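Local structure of phytanoyl-CoA dioxygenase (Streptomyces malaysiense, 6ZYL) at residues A[36-40]-A[200-204]; A[143-149]-A[209-214]; A[105-110]-A[248-254]. The protein catalyses the beta-hydroxylation of thioholgamide as a non-heme monooxygenase, probably using iron and 2-oxoglutarate. All blocks are in the same frame, centred on the assembly; numbering follows the deposited sequence.

How the contacts relate
From the N terminus, strand 37-41 comes first and meets 200-204 in contact 1, closing a long loop. Inside that loop the chain runs through 105-110, which waits for 248-254 to complete contact 3, and then through 143-149, which pairs with 209-214 in contact 2. Contact 1 therefore crosses both of the others, whereas contact 2 falls wholly within the span of contact 3. Contacts 2 and 3 each join antiparallel strands of the large sheet, with strand 229-237 between the two pairs. Contact 1 packs the edge strand of that sheet against the four-stranded one and touches contact 2 through backbone bonds between 36-40 and 209-214; its centre lies about 24 Å from that of contact 3.

Contact 1 of 3, residues A[36-40]-A[200-204]; sequences GFVFP and VDVLL
Phe39 carries this contact: its ring projects from the edge strand and lies against residues Val200 to Leu204, with Val202 over one face and Val200 at the rim. Val202 CG1 sits 4.3 Å from the centroid of the Phe39 ring and only 7° off the ring normal, a CH-pi contact almost centred on the face. Near the plane of the same ring, Val200 CG1 meets Phe39 CZ at 3.7 Å. The torsion of Phe39 explains this reach, since CG stands between the backbone N and the carbonyl carbon (chi1 75°), a crowded position that lifts the ring off the strand. The carbonyl O of Asp201 comes obliquely to within 3.5 Å of Phe39 CZ. Val200 divides its two methyls between the aromatics: with CG1 anti to the backbone N (chi1 -174°) and directed at Phe39, CG2 is left to meet Phe37 CZ at 4.1 Å. At the other end Leu204 CD2 touches both Phe39 CD1, 4.0 Å away, and Pro40 CB, 3.8 Å away; a cis peptide bond joins these two partners. No hydrogen bond crosses between 36-40 and 200-204, which meet by apolar contacts. The two belong to different sheets of what is probably the double-stranded beta-helix of this family: strand 37-41 is an outer strand of the large sheet, beside strand 209-212, and strand 200-201 borders the four-stranded one beside strand 160-162, where Tyr162 stacks on Phe37.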
ATOM      1  N   GLY A  36     -10.333   1.629  12.651  1.00 26.19           N
ATOM      2  CA  GLY A  36     -10.051   1.539  11.236  1.00 25.45           C
ATOM      3  C   GLY A  36      -8.579   1.559  10.897  1.00 26.18           C
ATOM      4  O   GLY A  36      -8.232   1.563   9.709  1.00 21.03           O
ATOM      5  N   PHE A  37      -7.711   1.582  11.902  1.00 23.95           N
ATOM      6  CA  PHE A  37      -6.269   1.555  11.713  1.00 24.59           C
ATOM      7  C   PHE A  37      -5.654   1.019  12.995  1.00 25.44           C
ATOM      8  O   PHE A  37      -6.323   0.894  14.023  1.00 25.68           O
ATOM      9  CB  PHE A  37      -5.717   2.945  11.369  1.00 26.31           C
ATOM     10  CG  PHE A  37      -5.992   3.988  12.417  1.00 23.59           C
ATOM     11  CD1 PHE A  37      -5.299   3.989  13.617  1.00 29.42           C
ATOM     12  CD2 PHE A  37      -6.941   4.972  12.198  1.00 26.65           C
ATOM     13  CE1 PHE A  37      -5.551   4.945  14.580  1.00 29.27           C
ATOM     14  CE2 PHE A  37      -7.195   5.934  13.158  1.00 28.43           C
ATOM     15  CZ  PHE A  37      -6.500   5.919  14.350  1.00 26.41           C
ATOM     16  N   VAL A  38      -4.363   0.717  12.929  1.00 23.67           N
ATOM     17  CA  VAL A  38      -3.615   0.293  14.106  1.00 25.53           C
ATOM     18  C   VAL A  38      -2.137   0.561  13.834  1.00 29.13           C
ATOM     19  O   VAL A  38      -1.594   0.124  12.813  1.00 24.11           O
ATOM     20  CB  VAL A  38      -3.906  -1.183  14.447  1.00 29.40           C
ATOM     21  CG1 VAL A  38      -3.260  -2.122  13.447  1.00 26.98           C
ATOM     22  CG2 VAL A  38      -3.464  -1.486  15.876  1.00 33.49           C
ATOM     23  N   PHE A  39      -1.490   1.321  14.714  1.00 23.85           N
ATOM     24  CA  PHE A  39      -0.090   1.686  14.541  1.00 26.03           C
ATOM     25  C   PHE A  39       0.440   2.216  15.866  1.00 26.52           C
ATOM     26  O   PHE A  39      -0.335   2.700  16.699  1.00 24.99           O
ATOM     27  CB  PHE A  39       0.086   2.740  13.432  1.00 23.22           C
ATOM     28  CG  PHE A  39      -0.345   4.127  13.831  1.00 24.69           C
ATOM     29  CD1 PHE A  39       0.532   4.984  14.477  1.00 25.53           C
ATOM     30  CD2 PHE A  39      -1.626   4.575  13.550  1.00 25.43           C
ATOM     31  CE1 PHE A  39       0.139   6.257  14.844  1.00 22.76           C
ATOM     32  CE2 PHE A  39      -2.025   5.849  13.915  1.00 23.73           C
ATOM     33  CZ  PHE A  39      -1.140   6.690  14.561  1.00 28.22           C
ATOM     34  N   PRO A  40       1.758   2.126  16.099  1.00 25.95           N
ATOM     35  CA  PRO A  40       2.712   1.424  15.225  1.00 25.45           C
ATOM     36  C   PRO A  40       2.641  -0.083  15.442  1.00 24.37           C
ATOM     37  O   PRO A  40       2.284  -0.507  16.534  1.00 26.54           O
ATOM     38  CB  PRO A  40       4.067   1.981  15.667  1.00 25.61           C
ATOM     39  CG  PRO A  40       3.868   2.275  17.132  1.00 29.75           C
ATOM     40  CD  PRO A  40       2.427   2.754  17.256  1.00 28.12           C
ATOM     41  N   VAL A 200      -5.628  11.935  13.343  1.00 33.48           N
ATOM     42  CA  VAL A 200      -4.495  11.303  14.010  1.00 26.54           C
ATOM     43  C   VAL A 200      -3.321  11.271  13.042  1.00 26.75           C
ATOM     44  O   VAL A 200      -3.387  10.611  11.997  1.00 24.86           O
ATOM     45  CB  VAL A 200      -4.838   9.884  14.492  1.00 28.07           C
ATOM     46  CG1 VAL A 200      -3.693   9.310  15.315  1.00 30.97           C
ATOM     47  CG2 VAL A 200      -6.134   9.886  15.289  1.00 37.22           C
ATOM     48  N   ASP A 201      -2.247  11.976  13.396  1.00 27.39           N
ATOM     49  CA  ASP A 201      -1.014  11.922  12.623  1.00 27.47           C
ATOM     50  C   ASP A 201      -0.380  10.541  12.744  1.00 27.02           C
ATOM     51  O   ASP A 201      -0.237  10.008  13.849  1.00 22.72           O
ATOM     52  CB  ASP A 201      -0.033  12.985  13.118  1.00 29.20           C
ATOM     53  CG  ASP A 201      -0.225  14.329  12.442  1.00 31.99           C
ATOM     54  OD1 ASP A 201      -0.925  14.398  11.413  1.00 37.33           O
ATOM     55  OD2 ASP A 201       0.341  15.323  12.942  1.00 34.80           O
ATOM     56  N   VAL A 202       0.016   9.963  11.613  1.00 25.84           N
ATOM     57  CA  VAL A 202       0.640   8.642  11.593  1.00 25.66           C
ATOM     58  C   VAL A 202       2.141   8.851  11.764  1.00 23.83           C
ATOM     59  O   VAL A 202       2.863   9.097  10.797  1.00 23.88           O
ATOM     60  CB  VAL A 202       0.310   7.876  10.312  1.00 23.31           C
ATOM     61  CG1 VAL A 202       0.875   6.465  10.381  1.00 22.93           C
ATOM     62  CG2 VAL A 202      -1.196   7.845  10.093  1.00 23.56           C
ATOM     63  N   LEU A 203       2.610   8.744  13.004  1.00 22.30           N
ATOM     64  CA  LEU A 203       3.994   9.027  13.364  1.00 23.79           C
ATOM     65  C   LEU A 203       4.704   7.717  13.671  1.00 23.13           C
ATOM     66  O   LEU A 203       4.319   7.000  14.601  1.00 22.05           O
ATOM     67  CB  LEU A 203       4.056   9.973  14.561  1.00 23.39           C
ATOM     68  CG  LEU A 203       3.252  11.263  14.376  1.00 24.65           C
ATOM     69  CD1 LEU A 203       3.212  12.074  15.661  1.00 24.88           C
ATOM     70  CD2 LEU A 203       3.828  12.090  13.232  1.00 22.37           C
ATOM     71  N   LEU A 204       5.746   7.420  12.900  1.00 23.29           N
ATOM     72  CA  LEU A 204       6.399   6.125  12.957  1.00 21.78           C
ATOM     73  C   LEU A 204       7.910   6.284  12.974  1.00 20.86           C
ATOM     74  O   LEU A 204       8.459   7.147  12.285  1.00 20.60           O
ATOM     75  CB  LEU A 204       6.005   5.262  11.750  1.00 22.28           C
ATOM     76  CG  LEU A 204       4.520   5.009  11.496  1.00 21.61           C
ATOM     77  CD1 LEU A 204       4.315   4.386  10.122  1.00 21.17           C
ATOM     78  CD2 LEU A 204       3.954   4.118  12.583  1.00 22.35           C
TER

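Contact 2 of 3, residues A[143-149]-A[209-214]; sequences AARVWVA and CSVHHL
Arg145 and His212 form one rung of an antiparallel ladder in the large sheet, probably a wall of the double-stranded beta-helix of this oxygenase family. Arg145 N donates to His212 O at 3.0 Å, nearly straight at 174°, and the return bond runs from His212 N to Arg145 O. Two residues on, Trp147 and Ser210 exchange a second pair of backbone bonds. Beyond the last rung a water bridges the two segments, accepting from Leu214 N at 2.9 Å and lying 2.8 Å from Ala143 O. His212 CG lies between its backbone N and carbonyl carbon (chi1 66°), which swings the imidazole over to the arginine. Arg145 CB rests over the ring face, 4.2 Å from its centroid, and Arg145 CD comes 3.7 Å from His212 NE2; the chain then bends at chi3 (-72°), carrying the guanidinium on to a salt bridge with Asp235. With an alanine here, Asp235 would probably be left without its charged mate and the imidazole would lose the outer methylenes, CG and CD, that lie alongside it. His212 itself is pinned by hydrogen bonds to Tyr162 and Asp130. On the other face Val146 CG1 touches Cys209 SG at 3.6 Å, and Ala144 CB meets Val211 CG1 at 3.7 Å. Helix 93-103 packs against Val146, Val148 and Val211 on that face, while Trp147, on the face of Arg145, hydrogen-bonds through NE1 to a tartrate probably carried over from crystallisation. Strands 229-237 and 37-41 flank the pair, the first beside 143-149 and the second beside 209-212.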
ATOM      1  N   ALA A 143      -9.557  -7.048   4.005  1.00 22.09           N
ATOM      2  CA  ALA A 143      -8.420  -6.380   3.393  1.00 22.97           C
ATOM      3  C   ALA A 143      -7.839  -5.362   4.362  1.00 23.91           C
ATOM      4  O   ALA A 143      -8.517  -4.874   5.268  1.00 20.06           O
ATOM      5  CB  ALA A 143      -8.808  -5.695   2.078  1.00 21.14           C
ATOM      6  N   ALA A 144      -6.566  -5.040   4.144  1.00 20.97           N
ATOM      7  CA  ALA A 144      -5.865  -4.041   4.934  1.00 21.49           C
ATOM      8  C   ALA A 144      -4.647  -3.584   4.147  1.00 21.67           C
ATOM      9  O   ALA A 144      -4.028  -4.381   3.436  1.00 20.18           O
ATOM     10  CB  ALA A 144      -5.443  -4.595   6.300  1.00 22.09           C
ATOM     11  N   ARG A 145      -4.320  -2.302   4.265  1.00 20.89           N
ATOM     12  CA  ARG A 145      -3.124  -1.741   3.653  1.00 22.07           C
ATOM     13  C   ARG A 145      -2.068  -1.541   4.734  1.00 21.99           C
ATOM     14  O   ARG A 145      -2.322  -0.865   5.738  1.00 20.39           O
ATOM     15  CB  ARG A 145      -3.426  -0.419   2.949  1.00 21.26           C
ATOM     16  CG  ARG A 145      -2.185   0.268   2.401  1.00 22.33           C
ATOM     17  CD  ARG A 145      -2.537   1.389   1.436  1.00 23.08           C
ATOM     18  NE  ARG A 145      -3.045   0.878   0.166  1.00 24.28           N
ATOM     19  CZ  ARG A 145      -3.267   1.629  -0.906  1.00 24.84           C
ATOM     20  NH1 ARG A 145      -3.025   2.931  -0.865  1.00 24.44           N
ATOM     21  NH2 ARG A 145      -3.729   1.078  -2.020  1.00 23.21           N
ATOM     22  N   VAL A 146      -0.894  -2.129   4.528  1.00 21.85           N
ATOM     23  CA  VAL A 146       0.244  -1.965   5.426  1.00 22.42           C
ATOM     24  C   VAL A 146       1.124  -0.857   4.865  1.00 21.81           C
ATOM     25  O   VAL A 146       1.638  -0.966   3.747  1.00 21.67           O
ATOM     26  CB  VAL A 146       1.030  -3.276   5.584  1.00 21.54           C
ATOM     27  CG1 VAL A 146       2.251  -3.057   6.468  1.00 24.37           C
ATOM     28  CG2 VAL A 146       0.129  -4.362   6.159  1.00 21.49           C
ATOM     29  N   TRP A 147       1.296   0.205   5.645  1.00 21.07           N
ATOM     30  CA  TRP A 147       2.003   1.422   5.249  1.00 19.37           C
ATOM     31  C   TRP A 147       3.335   1.423   5.991  1.00 21.66           C
ATOM     32  O   TRP A 147       3.404   1.819   7.158  1.00 20.44           O
ATOM     33  CB  TRP A 147       1.145   2.632   5.596  1.00 22.45           C
ATOM     34  CG  TRP A 147       1.527   3.943   4.995  1.00 21.63           C
ATOM     35  CD1 TRP A 147       1.408   4.318   3.690  1.00 22.34           C
ATOM     36  CD2 TRP A 147       2.037   5.079   5.697  1.00 22.30           C
ATOM     37  NE1 TRP A 147       1.828   5.617   3.533  1.00 22.97           N
ATOM     38  CE2 TRP A 147       2.222   6.106   4.751  1.00 22.98           C
ATOM     39  CE3 TRP A 147       2.364   5.327   7.034  1.00 20.50           C
ATOM     40  CZ2 TRP A 147       2.720   7.361   5.099  1.00 22.57           C
ATOM     41  CZ3 TRP A 147       2.858   6.574   7.378  1.00 18.46           C
ATOM     42  CH2 TRP A 147       3.031   7.574   6.415  1.00 21.52           C
ATOM     43  N   VAL A 148       4.385   0.971   5.313  1.00 22.33           N
ATOM     44  CA  VAL A 148       5.689   0.771   5.935  1.00 22.00           C
ATOM     45  C   VAL A 148       6.509   2.046   5.804  1.00 22.07           C
ATOM     46  O   VAL A 148       6.663   2.590   4.703  1.00 20.92           O
ATOM     47  CB  VAL A 148       6.427  -0.419   5.301  1.00 20.56           C
ATOM     48  CG1 VAL A 148       7.780  -0.619   5.976  1.00 22.18           C
ATOM     49  CG2 VAL A 148       5.588  -1.682   5.386  1.00 21.59           C
ATOM     50  N   ALA A 149       7.056   2.511   6.925  1.00 20.32           N
ATOM     51  CA  ALA A 149       7.894   3.704   6.952  1.00 22.43           C
ATOM     52  C   ALA A 149       9.332   3.308   6.636  1.00 22.43           C
ATOM     53  O   ALA A 149       9.989   2.634   7.436  1.00 20.69           O
ATOM     54  CB  ALA A 149       7.809   4.394   8.311  1.00 23.87           C
ATOM     55  N   CYS A 209       5.397   0.288  10.808  1.00 21.40           N
ATOM     56  CA  CYS A 209       4.371   0.449   9.793  1.00 22.31           C
ATOM     57  C   CYS A 209       3.036   0.735  10.460  1.00 22.60           C
ATOM     58  O   CYS A 209       2.854   0.530  11.661  1.00 21.14           O
ATOM     59  CB  CYS A 209       4.264  -0.792   8.898  1.00 22.28           C
ATOM     60  SG  CYS A 209       3.573  -2.234   9.720  1.00 30.01           S
ATOM     61  N   SER A 210       2.109   1.236   9.653  1.00 23.34           N
ATOM     62  CA  SER A 210       0.725   1.436  10.041  1.00 21.85           C
ATOM     63  C   SER A 210      -0.141   0.548   9.161  1.00 20.76           C
ATOM     64  O   SER A 210       0.167   0.337   7.983  1.00 23.00           O
ATOM     65  CB  SER A 210       0.312   2.901   9.895  1.00 22.86           C
ATOM     66  OG  SER A 210      -1.039   3.078  10.273  1.00 29.45           O
ATOM     67  N   VAL A 211      -1.209   0.012   9.739  1.00 22.33           N
ATOM     68  CA  VAL A 211      -2.174  -0.815   9.025  1.00 22.32           C
ATOM     69  C   VAL A 211      -3.515  -0.108   9.108  1.00 23.58           C
ATOM     70  O   VAL A 211      -3.996   0.185  10.208  1.00 22.42           O
ATOM     71  CB  VAL A 211      -2.266  -2.231   9.615  1.00 22.34           C
ATOM     72  CG1 VAL A 211      -3.053  -3.141   8.678  1.00 22.69           C
ATOM     73  CG2 VAL A 211      -0.880  -2.790   9.888  1.00 21.95           C
ATOM     74  N   HIS A 212      -4.120   0.176   7.958  1.00 21.72           N
ATOM     75  CA  HIS A 212      -5.410   0.846   7.948  1.00 23.32           C
ATOM     76  C   HIS A 212      -6.367   0.178   6.970  1.00 22.16           C
ATOM     77  O   HIS A 212      -5.958  -0.491   6.016  1.00 22.04           O
ATOM     78  CB  HIS A 212      -5.264   2.360   7.633  1.00 21.19           C
ATOM     79  CG  HIS A 212      -4.763   2.670   6.255  1.00 23.51           C
ATOM     80  ND1 HIS A 212      -3.506   3.186   6.020  1.00 23.22           N
ATOM     81  CD2 HIS A 212      -5.369   2.591   5.047  1.00 23.27           C
ATOM     82  CE1 HIS A 212      -3.350   3.387   4.723  1.00 25.02           C
ATOM     83  NE2 HIS A 212      -4.466   3.031   4.110  1.00 23.03           N
ATOM     84  N   HIS A 213      -7.653   0.340   7.275  1.00 22.51           N
ATOM     85  CA  HIS A 213      -8.742  -0.130   6.432  1.00 23.82           C
ATOM     86  C   HIS A 213      -8.751   0.636   5.116  1.00 22.35           C
ATOM     87  O   HIS A 213      -8.440   1.829   5.073  1.00 23.93           O
ATOM     88  CB  HIS A 213     -10.061   0.069   7.187  1.00 25.65           C
ATOM     89  CG  HIS A 213     -11.200  -0.756   6.681  1.00 23.89           C
ATOM     90  ND1 HIS A 213     -12.013  -0.343   5.651  1.00 24.25           N
ATOM     91  CD2 HIS A 213     -11.697  -1.946   7.097  1.00 24.74           C
ATOM     92  CE1 HIS A 213     -12.944  -1.255   5.431  1.00 27.02           C
ATOM     93  NE2 HIS A 213     -12.774  -2.238   6.297  1.00 27.33           N
ATOM     94  N   LEU A 214      -9.097  -0.059   4.031  1.00 21.26           N
ATOM     95  CA  LEU A 214      -9.132   0.597   2.730  1.00 22.30           C
ATOM     96  C   LEU A 214     -10.232   1.647   2.632  1.00 22.89           C
ATOM     97  O   LEU A 214     -10.223   2.440   1.683  1.00 22.13           O
ATOM     98  CB  LEU A 214      -9.304  -0.438   1.619  1.00 21.74           C
ATOM     99  CG  LEU A 214      -8.119  -1.386   1.408  1.00 22.82           C
ATOM    100  CD1 LEU A 214      -8.413  -2.361   0.271  1.00 23.09           C
ATOM    101  CD2 LEU A 214      -6.833  -0.623   1.135  1.00 24.04           C
TER
HETATM  102  O   HOH W   1      -9.994  -2.807   4.171  1.00 22.55           O

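Contact 3 of 3, residues A[105-110]-A[248-254]; sequences PDLLVW and DSALLVR
Trp110 and Asp248 both extend their side chains with CG roughly anti to the backbone N (chi1 -175° and -150°), and this brings indole and carboxylate together. Trp110 NE1 donates to Asp248 OD2 at 2.9 Å, with the acceptor close to the ring plane; the carboxylate, turned 80° against the ring, receives the bond from above its own plane. Asp248 OD1 takes the N-H of Ser249 at 2.8 Å. The backbones pair antiparallel: Val109 N donates to Leu251 O, and Leu251 N to Val109 O. At the far end a classic beta bulge sets Val253 and Arg254 opposite Leu107. Leu107 O accepts from Val253 N at 3.1 Å and from Arg254 N at 3.2 Å, both from the same face of its plane, while Leu107 N donates to Arg254 O. The bulge leaves Val253 packing on two residues: CG2 meets Leu107 CB at 3.8 Å, and CG1 meets Val109 CG2 at 3.6 Å. Arg289 and Arg286 of helix 273-295 form salt bridges with the Asp248 carboxylate, and Arg286 also makes a cation-pi contact with Trp110. These arginines probably keep the buried acid ionised, and the indole N-H adds a neutral donor to its grip.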
ATOM      1  N   PRO A 105      -5.653 -16.571   8.352  1.00 28.96           N
ATOM      2  CA  PRO A 105      -4.426 -17.233   7.887  1.00 29.31           C
ATOM      3  C   PRO A 105      -4.248 -17.330   6.379  1.00 29.29           C
ATOM      4  O   PRO A 105      -3.185 -17.796   5.942  1.00 30.61           O
ATOM      5  CB  PRO A 105      -4.558 -18.638   8.503  1.00 29.24           C
ATOM      6  CG  PRO A 105      -6.044 -18.893   8.488  1.00 30.00           C
ATOM      7  CD  PRO A 105      -6.695 -17.540   8.751  1.00 32.28           C
ATOM      8  N   ASP A 106      -5.226 -16.912   5.580  1.00 28.77           N
ATOM      9  CA  ASP A 106      -5.138 -16.969   4.123  1.00 28.34           C
ATOM     10  C   ASP A 106      -4.941 -15.552   3.601  1.00 25.26           C
ATOM     11  O   ASP A 106      -5.847 -14.716   3.697  1.00 22.29           O
ATOM     12  CB  ASP A 106      -6.387 -17.606   3.524  1.00 29.67           C
ATOM     13  CG  ASP A 106      -6.652 -18.994   4.075  1.00 31.50           C
ATOM     14  OD1 ASP A 106      -5.687 -19.773   4.214  1.00 31.32           O
ATOM     15  OD2 ASP A 106      -7.824 -19.304   4.368  1.00 40.28           O
ATOM     16  N   LEU A 107      -3.766 -15.290   3.031  1.00 24.18           N
ATOM     17  CA  LEU A 107      -3.394 -13.936   2.653  1.00 25.03           C
ATOM     18  C   LEU A 107      -2.770 -13.899   1.268  1.00 23.51           C
ATOM     19  O   LEU A 107      -2.049 -14.818   0.872  1.00 23.11           O
ATOM     20  CB  LEU A 107      -2.403 -13.340   3.661  1.00 25.70           C
ATOM     21  CG  LEU A 107      -2.831 -13.286   5.127  1.00 24.57           C
ATOM     22  CD1 LEU A 107      -1.662 -12.855   6.006  1.00 26.35           C
ATOM     23  CD2 LEU A 107      -4.011 -12.348   5.304  1.00 23.53           C
ATOM     24  N   LEU A 108      -3.046 -12.814   0.545  1.00 22.61           N
ATOM     25  CA  LEU A 108      -2.421 -12.533  -0.735  1.00 24.00           C
ATOM     26  C   LEU A 108      -2.011 -11.069  -0.766  1.00 21.32           C
ATOM     27  O   LEU A 108      -2.641 -10.221  -0.130  1.00 21.01           O
ATOM     28  CB  LEU A 108      -3.366 -12.826  -1.904  1.00 22.82           C
ATOM     29  CG  LEU A 108      -3.912 -14.247  -2.024  1.00 25.00           C
ATOM     30  CD1 LEU A 108      -5.329 -14.302  -1.486  1.00 25.82           C
ATOM     31  CD2 LEU A 108      -3.860 -14.709  -3.470  1.00 29.26           C
ATOM     32  N   VAL A 109      -0.946 -10.782  -1.508  1.00 19.04           N
ATOM     33  CA  VAL A 109      -0.535  -9.410  -1.781  1.00 22.00           C
ATOM     34  C   VAL A 109      -1.207  -8.969  -3.076  1.00 21.23           C
ATOM     35  O   VAL A 109      -0.970  -9.553  -4.139  1.00 20.92           O
ATOM     36  CB  VAL A 109       0.993  -9.290  -1.882  1.00 22.88           C
ATOM     37  CG1 VAL A 109       1.379  -7.883  -2.326  1.00 20.30           C
ATOM     38  CG2 VAL A 109       1.644  -9.636  -0.551  1.00 22.79           C
ATOM     39  N   TRP A 110      -2.047  -7.941  -2.988  1.00 20.99           N
ATOM     40  CA  TRP A 110      -2.802  -7.465  -4.140  1.00 21.93           C
ATOM     41  C   TRP A 110      -2.101  -6.336  -4.880  1.00 21.11           C
ATOM     42  O   TRP A 110      -2.237  -6.234  -6.104  1.00 20.08           O
ATOM     43  CB  TRP A 110      -4.193  -7.009  -3.688  1.00 19.88           C
ATOM     44  CG  TRP A 110      -5.099  -6.600  -4.805  1.00 19.83           C
ATOM     45  CD1 TRP A 110      -5.804  -7.424  -5.634  1.00 22.06           C
ATOM     46  CD2 TRP A 110      -5.406  -5.264  -5.209  1.00 20.11           C
ATOM     47  NE1 TRP A 110      -6.530  -6.680  -6.533  1.00 20.55           N
ATOM     48  CE2 TRP A 110      -6.302  -5.350  -6.294  1.00 20.10           C
ATOM     49  CE3 TRP A 110      -5.006  -4.001  -4.763  1.00 20.07           C
ATOM     50  CZ2 TRP A 110      -6.804  -4.222  -6.938  1.00 21.35           C
ATOM     51  CZ3 TRP A 110      -5.506  -2.883  -5.402  1.00 21.59           C
ATOM     52  CH2 TRP A 110      -6.396  -3.000  -6.480  1.00 23.12           C
ATOM     53  N   ASP A 248      -8.185 -10.433 -12.586  1.00 24.98           N
ATOM     54  CA  ASP A 248      -7.278  -9.855 -11.604  1.00 24.00           C
ATOM     55  C   ASP A 248      -6.286 -10.917 -11.151  1.00 24.87           C
ATOM     56  O   ASP A 248      -6.512 -12.119 -11.315  1.00 24.52           O
ATOM     57  CB  ASP A 248      -8.043  -9.295 -10.393  1.00 26.32           C
ATOM     58  CG  ASP A 248      -7.336  -8.112  -9.742  1.00 23.35           C
ATOM     59  OD1 ASP A 248      -6.162  -7.847 -10.078  1.00 21.56           O
ATOM     60  OD2 ASP A 248      -7.958  -7.447  -8.886  1.00 22.20           O
ATOM     61  N   SER A 249      -5.175 -10.459 -10.573  1.00 22.59           N
ATOM     62  CA  SER A 249      -4.137 -11.357 -10.086  1.00 20.34           C
ATOM     63  C   SER A 249      -3.557 -10.821  -8.784  1.00 21.30           C
ATOM     64  O   SER A 249      -3.691  -9.640  -8.453  1.00 22.40           O
ATOM     65  CB  SER A 249      -3.024 -11.553 -11.128  1.00 21.47           C
ATOM     66  OG  SER A 249      -2.423 -10.322 -11.487  1.00 24.05           O
ATOM     67  N   ALA A 250      -2.913 -11.717  -8.041  1.00 19.22           N
ATOM     68  CA  ALA A 250      -2.353 -11.399  -6.735  1.00 23.14           C
ATOM     69  C   ALA A 250      -1.332 -12.473  -6.390  1.00 24.10           C
ATOM     70  O   ALA A 250      -1.258 -13.517  -7.043  1.00 21.47           O
ATOM     71  CB  ALA A 250      -3.446 -11.306  -5.666  1.00 21.80           C
ATOM     72  N   LEU A 251      -0.544 -12.206  -5.351  1.00 24.08           N
ATOM     73  CA  LEU A 251       0.540 -13.091  -4.942  1.00 23.52           C
ATOM     74  C   LEU A 251       0.172 -13.782  -3.636  1.00 21.68           C
ATOM     75  O   LEU A 251      -0.037 -13.118  -2.614  1.00 21.89           O
ATOM     76  CB  LEU A 251       1.850 -12.321  -4.784  1.00 22.49           C
ATOM     77  CG  LEU A 251       3.058 -13.159  -4.366  1.00 24.21           C
ATOM     78  CD1 LEU A 251       3.401 -14.181  -5.442  1.00 24.54           C
ATOM     79  CD2 LEU A 251       4.257 -12.272  -4.062  1.00 23.79           C
ATOM     80  N   LEU A 252       0.107 -15.109  -3.672  1.00 22.48           N
ATOM     81  CA  LEU A 252      -0.176 -15.886  -2.475  1.00 23.75           C
ATOM     82  C   LEU A 252       1.014 -15.832  -1.525  1.00 23.95           C
ATOM     83  O   LEU A 252       2.147 -16.125  -1.917  1.00 23.07           O
ATOM     84  CB  LEU A 252      -0.483 -17.330  -2.859  1.00 30.21           C
ATOM     85  CG  LEU A 252      -0.772 -18.340  -1.752  1.00 28.69           C
ATOM     86  CD1 LEU A 252      -2.079 -18.017  -1.066  1.00 26.57           C
ATOM     87  CD2 LEU A 252      -0.796 -19.747  -2.346  1.00 31.74           C
ATOM     88  N   VAL A 253       0.754 -15.448  -0.277  1.00 23.55           N
ATOM     89  CA  VAL A 253       1.808 -15.370   0.728  1.00 25.88           C
ATOM     90  C   VAL A 253       1.508 -16.192   1.973  1.00 24.85           C
ATOM     91  O   VAL A 253       2.455 -16.581   2.677  1.00 28.17           O
ATOM     92  CB  VAL A 253       2.099 -13.905   1.115  1.00 22.27           C
ATOM     93  CG1 VAL A 253       2.605 -13.125  -0.096  1.00 24.47           C
ATOM     94  CG2 VAL A 253       0.863 -13.237   1.702  1.00 23.18           C
ATOM     95  N   ARG A 254       0.245 -16.471   2.286  1.00 25.97           N
ATOM     96  CA  ARG A 254      -0.118 -17.377   3.368  1.00 30.26           C
ATOM     97  C   ARG A 254      -1.309 -18.213   2.925  1.00 29.98           C
ATOM     98  O   ARG A 254      -2.257 -17.688   2.334  1.00 28.24           O
ATOM     99  CB  ARG A 254      -0.463 -16.622   4.657  1.00 30.26           C
ATOM    100  CG  ARG A 254       0.739 -16.036   5.381  1.00 36.87           C
ATOM    101  CD  ARG A 254       1.473 -17.088   6.205  1.00 43.99           C
ATOM    102  NE  ARG A 254       2.592 -16.514   6.948  1.00 41.24           N
ATOM    103  CZ  ARG A 254       2.493 -15.986   8.164  1.00 31.75           C
ATOM    104  NH1 ARG A 254       1.325 -15.959   8.789  1.00 34.16           N
ATOM    105  NH2 ARG A 254       3.568 -15.488   8.758  1.00 36.35           N
TER